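Local structure of takeout-like protein 1 (Epiphyas postvittana, 4G0S) at residues K119-H124 and V148-K153. The protein probably binds hydrophobic ligands such as lipids in an internal cavity, as a takeout relative of juvenile hormone binding proteins, and here holds myristic acid. Sequence-based numbering, arbitrary orientation.
Sequences KNIHIH and VTFDVK. With MYR (myristic acid), chain D.
His122 N donates to Asp151 O at 2.8 Å. Further along, His124 and Thr149 exchange two backbone bonds: His124 N to Thr149 O and Thr149 N to His124 O, each 3.0 Å. At the other end Lys153 N reaches Asn120 O over a longer 3.2 Å. These bonds pair strands 113-133 and 139-153 as an antiparallel beta hairpin.

The face bearing His122, His124, Thr149 and Asp151 is polar. Lys153 CE lies over the centre of the His122 ring, 4.0 Å from the centroid, in a CH-pi contact. Chi3 of Lys153, turned off the extended form (-148°), carries CE across the imidazole. The ring also stacks with His88 of strand 82-100. Two residues back in the chain, Asn120 OD1 accepts a weak hydrogen bond from His122 NE2. Thr149 OG1 lies beside His124 CB, and these two side chains run the same way. Asp151 OD1 forms a salt bridge with Lys183.

The other face is apolar. Ile121 CD1 touches Val152 CG2 at 3.9 Å and also meets Phe150 CB. With CG1 anti to the backbone N (chi1 -176°) and chi2 extended, this methyl reaches myristic acid C4 at 3.4 Å. Ile123 CG2 and Val148 CG2 meet tightly at 3.5 Å. Met194 of helix 191-211 packs on Ile123, Val148 and Phe150.

The hairpin thus separates two environments. On one face the His122 ring meets Lys153 CE and His88, and Asp151 pairs with Lys183. Its apolar face, with Ile121 foremost, touches the fatty acid, consistent with the wall of a lipid-binding tunnel. Methyl groups of Ile121 and Ile123 meet the carboxylate end and first carbons of myristic acid, so these residues offer it van der Waals contact.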
ATOM      1  N   LYS A 119      -8.469  -1.299   9.906  1.00 27.21           N
ATOM      2  CA  LYS A 119      -9.903  -1.568   9.706  1.00 27.31           C
ATOM      3  C   LYS A 119     -10.471  -0.444   8.854  1.00 26.17           C
ATOM      4  O   LYS A 119     -10.561   0.678   9.285  1.00 27.27           O
ATOM      5  CB  LYS A 119     -10.611  -1.723  11.077  1.00 27.95           C
ATOM      6  CG  LYS A 119     -12.066  -2.152  11.048  1.00 28.76           C
ATOM      7  CD  LYS A 119     -12.258  -3.667  10.991  1.00 29.88           C
ATOM      8  CE  LYS A 119     -13.731  -3.986  10.730  1.00 30.19           C
ATOM      9  NZ  LYS A 119     -14.028  -3.674   9.298  1.00 29.86           N
ATOM     10  N   ASN A 120     -10.788  -0.756   7.605  1.00 26.54           N
ATOM     11  CA  ASN A 120     -11.351   0.198   6.659  1.00 26.40           C
ATOM     12  C   ASN A 120     -10.318   1.306   6.295  1.00 25.16           C
ATOM     13  O   ASN A 120     -10.597   2.495   6.434  1.00 24.26           O
ATOM     14  CB  ASN A 120     -12.662   0.772   7.232  1.00 26.29           C
ATOM     15  CG  ASN A 120     -13.461   1.549   6.226  1.00 27.14           C
ATOM     16  OD1 ASN A 120     -13.153   1.525   5.040  1.00 28.63           O
ATOM     17  ND2 ASN A 120     -14.505   2.265   6.691  1.00 27.52           N
ATOM     18  N   ILE A 121      -9.123   0.913   5.855  1.00 24.44           N
ATOM     19  CA  ILE A 121      -8.171   1.938   5.391  1.00 24.32           C
ATOM     20  C   ILE A 121      -8.452   2.447   3.996  1.00 24.09           C
ATOM     21  O   ILE A 121      -8.467   1.688   3.018  1.00 24.48           O
ATOM     22  CB  ILE A 121      -6.655   1.610   5.610  1.00 23.69           C
ATOM     23  CG1 ILE A 121      -5.784   2.809   5.164  1.00 23.81           C
ATOM     24  CG2 ILE A 121      -6.234   0.280   4.980  1.00 22.35           C
ATOM     25  CD1 ILE A 121      -4.298   2.695   5.509  1.00 23.90           C
ATOM     26  N   HIS A 122      -8.651   3.757   3.899  1.00 24.58           N
ATOM     27  CA  HIS A 122      -8.933   4.367   2.610  1.00 24.72           C
ATOM     28  C   HIS A 122      -7.690   4.956   2.036  1.00 25.14           C
ATOM     29  O   HIS A 122      -6.834   5.491   2.752  1.00 25.79           O
ATOM     30  CB  HIS A 122     -10.097   5.365   2.705  1.00 24.42           C
ATOM     31  CG  HIS A 122     -11.456   4.687   2.743  1.00 24.69           C
ATOM     32  ND1 HIS A 122     -12.386   4.835   1.753  1.00 24.45           N
ATOM     33  CD2 HIS A 122     -12.001   3.800   3.657  1.00 24.37           C
ATOM     34  CE1 HIS A 122     -13.454   4.096   2.032  1.00 24.44           C
ATOM     35  NE2 HIS A 122     -13.230   3.463   3.203  1.00 25.56           N
ATOM     36  N   ILE A 123      -7.558   4.823   0.724  1.00 26.52           N
ATOM     37  CA  ILE A 123      -6.349   5.242   0.025  1.00 26.13           C
ATOM     38  C   ILE A 123      -6.791   6.082  -1.130  1.00 26.87           C
ATOM     39  O   ILE A 123      -7.827   5.788  -1.801  1.00 27.76           O
ATOM     40  CB  ILE A 123      -5.554   4.053  -0.539  1.00 26.50           C
ATOM     41  CG1 ILE A 123      -5.363   2.938   0.505  1.00 26.88           C
ATOM     42  CG2 ILE A 123      -4.195   4.492  -1.066  1.00 26.50           C
ATOM     43  CD1 ILE A 123      -4.233   3.205   1.451  1.00 28.17           C
ATOM     44  N   HIS A 124      -6.027   7.143  -1.348  1.00 25.57           N
ATOM     45  CA  HIS A 124      -6.179   7.960  -2.531  1.00 25.51           C
ATOM     46  C   HIS A 124      -4.876   7.966  -3.254  1.00 24.38           C
ATOM     47  O   HIS A 124      -3.921   8.561  -2.777  1.00 23.61           O
ATOM     48  CB  HIS A 124      -6.617   9.370  -2.172  1.00 25.93           C
ATOM     49  CG  HIS A 124      -6.950  10.204  -3.372  1.00 26.32           C
ATOM     50  ND1 HIS A 124      -8.190  10.208  -3.935  1.00 26.61           N
ATOM     51  CD2 HIS A 124      -6.155  11.047  -4.143  1.00 25.19           C
ATOM     52  CE1 HIS A 124      -8.177  11.022  -5.012  1.00 27.47           C
ATOM     53  NE2 HIS A 124      -6.918  11.512  -5.154  1.00 25.74           N
ATOM     54  N   VAL A 148       0.446   9.493  -2.752  1.00 21.14           N
ATOM     55  CA  VAL A 148      -0.560   8.706  -2.041  1.00 21.60           C
ATOM     56  C   VAL A 148      -0.973   9.335  -0.676  1.00 22.24           C
ATOM     57  O   VAL A 148      -0.118   9.807   0.055  1.00 22.08           O
ATOM     58  CB  VAL A 148      -0.100   7.226  -1.902  1.00 21.42           C
ATOM     59  CG1 VAL A 148       1.086   7.096  -0.962  1.00 21.78           C
ATOM     60  CG2 VAL A 148      -1.251   6.343  -1.461  1.00 21.22           C
ATOM     61  N   THR A 149      -2.273   9.323  -0.352  1.00 22.54           N
ATOM     62  CA  THR A 149      -2.797   9.776   0.971  1.00 23.37           C
ATOM     63  C   THR A 149      -3.651   8.634   1.591  1.00 23.14           C
ATOM     64  O   THR A 149      -4.177   7.791   0.878  1.00 22.79           O
ATOM     65  CB  THR A 149      -3.698  11.042   0.871  1.00 24.02           C
ATOM     66  OG1 THR A 149      -4.665  10.855  -0.182  1.00 24.59           O
ATOM     67  CG2 THR A 149      -2.899  12.377   0.636  1.00 23.07           C
ATOM     68  N   PHE A 150      -3.768   8.599   2.910  1.00 23.17           N
ATOM     69  CA  PHE A 150      -4.502   7.527   3.574  1.00 23.61           C
ATOM     70  C   PHE A 150      -5.407   7.981   4.725  1.00 24.15           C
ATOM     71  O   PHE A 150      -5.422   9.135   5.099  1.00 23.25           O
ATOM     72  CB  PHE A 150      -3.561   6.451   4.034  1.00 23.24           C
ATOM     73  CG  PHE A 150      -2.711   6.842   5.216  1.00 24.35           C
ATOM     74  CD1 PHE A 150      -3.086   6.489   6.495  1.00 23.55           C
ATOM     75  CD2 PHE A 150      -1.526   7.550   5.030  1.00 24.62           C
ATOM     76  CE1 PHE A 150      -2.300   6.818   7.571  1.00 24.40           C
ATOM     77  CE2 PHE A 150      -0.737   7.895   6.112  1.00 25.48           C
ATOM     78  CZ  PHE A 150      -1.134   7.527   7.388  1.00 24.76           C
ATOM     79  N   ASP A 151      -6.142   7.042   5.300  1.00 25.82           N
ATOM     80  CA  ASP A 151      -7.214   7.367   6.184  1.00 26.87           C
ATOM     81  C   ASP A 151      -7.718   6.053   6.776  1.00 28.16           C
ATOM     82  O   ASP A 151      -8.544   5.350   6.168  1.00 27.73           O
ATOM     83  CB  ASP A 151      -8.325   7.983   5.340  1.00 28.91           C
ATOM     84  CG  ASP A 151      -9.484   8.476   6.159  1.00 31.71           C
ATOM     85  OD1 ASP A 151      -9.331   8.649   7.387  1.00 31.81           O
ATOM     86  OD2 ASP A 151     -10.560   8.712   5.552  1.00 33.67           O
ATOM     87  N   VAL A 152      -7.228   5.716   7.966  1.00 28.13           N
ATOM     88  CA  VAL A 152      -7.690   4.544   8.656  1.00 26.68           C
ATOM     89  C   VAL A 152      -8.981   4.982   9.325  1.00 28.06           C
ATOM     90  O   VAL A 152      -8.968   5.631  10.391  1.00 28.53           O
ATOM     91  CB  VAL A 152      -6.622   4.064   9.655  1.00 27.51           C
ATOM     92  CG1 VAL A 152      -6.922   2.644  10.137  1.00 26.12           C
ATOM     93  CG2 VAL A 152      -5.220   4.155   9.029  1.00 25.56           C
ATOM     94  N   LYS A 153     -10.100   4.687   8.662  1.00 27.86           N
ATOM     95  CA  LYS A 153     -11.414   5.189   9.087  1.00 29.12           C
ATOM     96  C   LYS A 153     -12.077   4.444  10.250  1.00 29.86           C
ATOM     97  O   LYS A 153     -12.739   5.065  11.090  1.00 31.32           O
ATOM     98  CB  LYS A 153     -12.381   5.229   7.906  1.00 29.84           C
ATOM     99  CG  LYS A 153     -12.356   6.534   7.132  1.00 29.96           C
ATOM    100  CD  LYS A 153     -13.601   6.623   6.241  1.00 31.37           C
ATOM    101  CE  LYS A 153     -13.282   7.384   4.963  1.00 32.17           C
ATOM    102  NZ  LYS A 153     -12.782   8.777   5.242  1.00 31.68           N
TER
HETATM  103  C1  MYR D 301      -1.619   0.073   2.962  1.00 37.19           C
HETATM  104  O1  MYR D 301      -2.755  -0.077   3.455  1.00 38.78           O
HETATM  105  O2  MYR D 301      -1.437  -0.249   1.760  1.00 34.05           O
HETATM  106  C2  MYR D 301      -0.469   0.660   3.795  1.00 38.19           C
HETATM  107  C3  MYR D 301      -0.601   0.658   5.336  1.00 40.77           C
HETATM  108  C4  MYR D 301      -0.999   1.988   5.984  1.00 35.54           C
HETATM  109  C5  MYR D 301      -0.245   2.387   7.271  1.00 35.13           C
HETATM  110  C6  MYR D 301      -0.963   2.087   8.598  1.00 33.32           C
HETATM  111  C7  MYR D 301      -0.777   3.186   9.632  1.00 31.67           C
HETATM  112  C8  MYR D 301      -0.930   2.727  11.076  1.00 33.29           C
HETATM  113  C9  MYR D 301       0.166   3.300  11.983  1.00 33.38           C
HETATM  114  C10 MYR D 301       1.418   2.432  11.995  1.00 31.42           C
HETATM  115  C11 MYR D 301       2.635   3.138  12.590  1.00 31.23           C
HETATM  116  C12 MYR D 301       3.525   2.183  13.363  1.00 29.05           C
HETATM  117  C13 MYR D 301       3.838   2.813  14.734  1.00 30.34           C
HETATM  118  C14 MYR D 301       4.483   1.850  15.705  1.00 25.22           C